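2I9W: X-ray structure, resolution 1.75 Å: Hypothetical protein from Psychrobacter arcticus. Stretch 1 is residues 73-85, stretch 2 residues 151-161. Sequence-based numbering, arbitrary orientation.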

# COMPACT_ATOMS: atom_id res chain seq x y z
N VAL A 73 -0.17 -0.30 -8.81
CA VAL A 73 -1.05 0.64 -9.52
C VAL A 73 -2.52 0.52 -9.08
O VAL A 73 -3.16 1.53 -8.74
CB VAL A 73 -0.98 0.47 -11.04
CG1 VAL A 73 -1.99 1.43 -11.73
CG2 VAL A 73 0.45 0.70 -11.54
N LYS A 74 -3.06 -0.70 -9.04
CA LYS A 74 -4.49 -0.88 -8.86
C LYS A 74 -4.91 -0.61 -7.42
O LYS A 74 -6.08 -0.44 -7.18
CB LYS A 74 -4.95 -2.29 -9.26
CG LYS A 74 -4.73 -2.65 -10.74
CD LYS A 74 -5.68 -1.90 -11.65
N THR A 75 -3.96 -0.58 -6.48
CA THR A 75 -4.31 -0.20 -5.12
C THR A 75 -3.99 1.28 -4.84
O THR A 75 -4.07 1.69 -3.68
CB THR A 75 -3.62 -1.10 -4.05
OG1 THR A 75 -2.20 -1.07 -4.20
CG2 THR A 75 -4.13 -2.57 -4.15
N THR A 76 -3.61 2.04 -5.87
CA THR A 76 -3.49 3.50 -5.76
C THR A 76 -4.82 4.15 -6.09
O THR A 76 -5.57 3.62 -6.93
CB THR A 76 -2.39 4.00 -6.69
OG1 THR A 76 -1.19 3.34 -6.37
CG2 THR A 76 -2.14 5.52 -6.53
N LEU A 77 -5.12 5.25 -5.42
CA LEU A 77 -6.32 6.05 -5.70
C LEU A 77 -6.59 6.06 -7.19
O LEU A 77 -5.69 6.41 -7.96
CB LEU A 77 -6.13 7.50 -5.22
CG LEU A 77 -7.45 8.30 -5.30
CD1 LEU A 77 -8.40 7.86 -4.18
CD2 LEU A 77 -7.18 9.80 -5.21
N PRO A 78 -7.80 5.61 -7.62
CA PRO A 78 -8.06 5.48 -9.07
C PRO A 78 -7.73 6.74 -9.93
O PRO A 78 -7.17 6.61 -11.01
CB PRO A 78 -9.55 5.09 -9.12
CG PRO A 78 -9.80 4.39 -7.80
CD PRO A 78 -8.96 5.16 -6.82
N ALA A 79 -8.03 7.93 -9.42
CA ALA A 79 -7.73 9.20 -10.10
C ALA A 79 -6.26 9.46 -10.35
O ALA A 79 -5.94 10.33 -11.15
CB ALA A 79 -8.33 10.38 -9.31
N GLN A 80 -5.38 8.75 -9.64
CA GLN A 80 -3.93 8.91 -9.78
C GLN A 80 -3.28 7.85 -10.65
O GLN A 80 -2.11 7.95 -10.99
CB GLN A 80 -3.25 8.87 -8.40
CG GLN A 80 -3.57 10.03 -7.51
CD GLN A 80 -2.87 9.97 -6.17
OE1 GLN A 80 -2.88 8.94 -5.51
NE2 GLN A 80 -2.23 11.07 -5.78
N GLN A 81 -4.03 6.79 -10.97
CA GLN A 81 -3.43 5.61 -11.56
C GLN A 81 -2.79 5.90 -12.91
O GLN A 81 -1.70 5.42 -13.16
CB GLN A 81 -4.45 4.49 -11.70
CG GLN A 81 -4.79 3.88 -10.35
CD GLN A 81 -5.81 2.75 -10.45
OE1 GLN A 81 -6.14 2.33 -11.54
NE2 GLN A 81 -6.34 2.32 -9.32
N ASP A 82 -3.46 6.68 -13.75
CA ASP A 82 -2.91 7.10 -15.04
C ASP A 82 -1.69 8.02 -14.94
O ASP A 82 -1.03 8.30 -15.93
CB ASP A 82 -3.98 7.78 -15.91
CG ASP A 82 -5.01 6.80 -16.44
OD1 ASP A 82 -4.87 5.57 -16.22
OD2 ASP A 82 -5.97 7.28 -17.10
N LEU A 83 -1.39 8.51 -13.75
CA LEU A 83 -0.20 9.31 -13.51
C LEU A 83 1.01 8.48 -13.13
O LEU A 83 2.10 9.02 -13.06
CB LEU A 83 -0.48 10.34 -12.40
CG LEU A 83 -1.59 11.37 -12.69
CD1 LEU A 83 -1.70 12.35 -11.53
CD2 LEU A 83 -1.41 12.09 -13.99
N LEU A 84 0.83 7.18 -12.87
CA LEU A 84 1.94 6.29 -12.48
C LEU A 84 2.60 5.71 -13.73
O LEU A 84 1.96 5.62 -14.76
CB LEU A 84 1.43 5.16 -11.60
CG LEU A 84 0.68 5.56 -10.34
CD1 LEU A 84 0.04 4.33 -9.69
CD2 LEU A 84 1.65 6.32 -9.41
N ASP A 85 3.89 5.37 -13.63
CA ASP A 85 4.66 4.80 -14.72
C ASP A 85 5.02 3.41 -14.24
O ASP A 85 5.91 3.23 -13.41
CB ASP A 85 5.91 5.66 -15.00
CG ASP A 85 6.82 5.07 -16.06
OD1 ASP A 85 6.78 3.85 -16.35
OD2 ASP A 85 7.62 5.85 -16.60
N TRP A 151 -9.91 0.12 0.42
CA TRP A 151 -8.92 1.12 0.76
C TRP A 151 -8.00 1.35 -0.41
O TRP A 151 -7.68 0.38 -1.15
CB TRP A 151 -8.07 0.60 1.91
CG TRP A 151 -8.75 0.64 3.19
CD1 TRP A 151 -9.32 -0.41 3.84
CD2 TRP A 151 -8.98 1.79 4.01
NE1 TRP A 151 -9.84 -0.00 5.01
CE2 TRP A 151 -9.71 1.36 5.12
CE3 TRP A 151 -8.69 3.15 3.88
CZ2 TRP A 151 -10.07 2.22 6.16
CZ3 TRP A 151 -9.05 4.00 4.89
CH2 TRP A 151 -9.75 3.55 6.01
N TYR A 152 -7.60 2.61 -0.57
CA TYR A 152 -6.69 3.02 -1.63
C TYR A 152 -5.59 3.91 -1.09
O TYR A 152 -5.83 4.72 -0.19
CB TYR A 152 -7.44 3.76 -2.75
CG TYR A 152 -8.38 2.91 -3.52
CD1 TYR A 152 -9.69 2.77 -3.12
CD2 TYR A 152 -7.97 2.23 -4.64
CE1 TYR A 152 -10.56 1.97 -3.79
CE2 TYR A 152 -8.84 1.45 -5.34
CZ TYR A 152 -10.15 1.32 -4.90
OH TYR A 152 -11.02 0.55 -5.56
N PHE A 153 -4.40 3.75 -1.65
CA PHE A 153 -3.25 4.54 -1.25
C PHE A 153 -3.28 5.91 -1.91
O PHE A 153 -3.47 6.00 -3.13
CB PHE A 153 -1.96 3.80 -1.64
CG PHE A 153 -0.71 4.61 -1.47
CD1 PHE A 153 -0.28 4.98 -0.23
CD2 PHE A 153 0.05 4.94 -2.57
CE1 PHE A 153 0.92 5.68 -0.08
CE2 PHE A 153 1.24 5.63 -2.43
CZ PHE A 153 1.66 6.03 -1.20
N LEU A 154 -3.10 6.96 -1.11
CA LEU A 154 -2.98 8.36 -1.62
C LEU A 154 -1.50 8.62 -1.91
O LEU A 154 -0.69 8.71 -0.99
CB LEU A 154 -3.50 9.36 -0.58
CG LEU A 154 -5.00 9.39 -0.30
CD1 LEU A 154 -5.29 10.52 0.69
CD2 LEU A 154 -5.84 9.52 -1.55
N ASP A 155 -1.14 8.66 -3.19
CA ASP A 155 0.28 8.77 -3.59
C ASP A 155 0.68 10.25 -3.48
O ASP A 155 0.10 11.10 -4.17
CB ASP A 155 0.51 8.22 -4.99
CG ASP A 155 1.96 8.01 -5.31
OD1 ASP A 155 2.77 8.94 -5.07
OD2 ASP A 155 2.32 6.92 -5.82
N PRO A 156 1.61 10.58 -2.55
CA PRO A 156 1.98 11.98 -2.38
C PRO A 156 3.07 12.43 -3.35
O PRO A 156 3.45 13.60 -3.33
CB PRO A 156 2.52 12.02 -0.94
CG PRO A 156 3.18 10.74 -0.81
CD PRO A 156 2.39 9.72 -1.64
N THR A 157 3.57 11.52 -4.19
CA THR A 157 4.67 11.84 -5.10
C THR A 157 4.22 12.26 -6.52
O THR A 157 4.97 12.92 -7.23
CB THR A 157 5.66 10.65 -5.24
OG1 THR A 157 5.03 9.62 -6.00
CG2 THR A 157 6.11 10.08 -3.85
N VAL A 158 3.02 11.91 -6.95
CA VAL A 158 2.56 12.24 -8.31
C VAL A 158 2.17 13.72 -8.43
O VAL A 158 1.53 14.28 -7.54
CB VAL A 158 1.39 11.33 -8.77
CG1 VAL A 158 1.84 9.90 -8.87
CG2 VAL A 158 0.24 11.43 -7.84
N SER A 159 2.56 14.34 -9.53
CA SER A 159 2.25 15.76 -9.76
C SER A 159 0.84 15.88 -10.33
O SER A 159 0.48 15.23 -11.31
CB SER A 159 3.32 16.43 -10.65
OG SER A 159 2.93 16.55 -12.01
N MSE A 160 0.02 16.71 -9.69
CA MSE A 160 -1.38 16.88 -10.10
C MSE A 160 -1.72 18.33 -10.03
O MSE A 160 -1.14 19.07 -9.25
CB MSE A 160 -2.31 16.14 -9.16
CG MSE A 160 -1.95 14.72 -8.91
SE MSE A 160 -3.30 13.95 -7.73
CE MSE A 160 -4.64 13.45 -9.12
N SER A 161 -2.67 18.74 -10.85
CA SER A 161 -3.13 20.10 -10.85
C SER A 161 -4.61 20.00 -10.51
O SER A 161 -5.46 20.04 -11.40
CB SER A 161 -2.84 20.74 -12.22
OG SER A 161 -1.43 21.01 -12.41
O HOH W 1 1.54 3.96 -5.84

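Two pairs of hydrogen bonds hold the stretches together. In the first, backbone meets backbone: Phe153 N donates to Thr75 O (2.9 Å, 177°) and Leu77 N donates to Phe153 O (2.9 Å, 172°). Both are nearly linear and flank Thr76, forming a single beta bridge in which the CA atoms of Thr76 and Phe153 lie 4.6 Å apart. In the second, the carboxamide of Gln80 reads the backbone of Asp155 like a peptide group, OE1 accepting from Asp155 N (2.9 Å) and NE2 donating to Asp155 O (2.8 Å), the latter more bent at 141°. Nearby, Gln81 NE2 donates to Thr76 O at 2.8 Å. One water donates to both Thr76 OG1 (2.8 Å) and Asp155 OD2 (3.1 Å), linking the two side chains. Packing continues from these bonds along both stretches. Pro78 CD sits over one face of the Tyr152 ring, 4.0 Å from its centroid and 20° off the normal, a CH-pi contact. Leu77 CD2 meets Leu154 CD2 at 3.9 Å. Farther along, Leu84 CD2 touches Val158 CG1 (3.6 Å), while Leu83 reaches selenomethionine Met160, CD1 to CG at 3.5 Å. Gln80 NE2 also has Val158 CG2 at 3.2 Å and Met160 SE at 3.6 Å, so the carboxamide is bordered by apolar atoms as well as backbone.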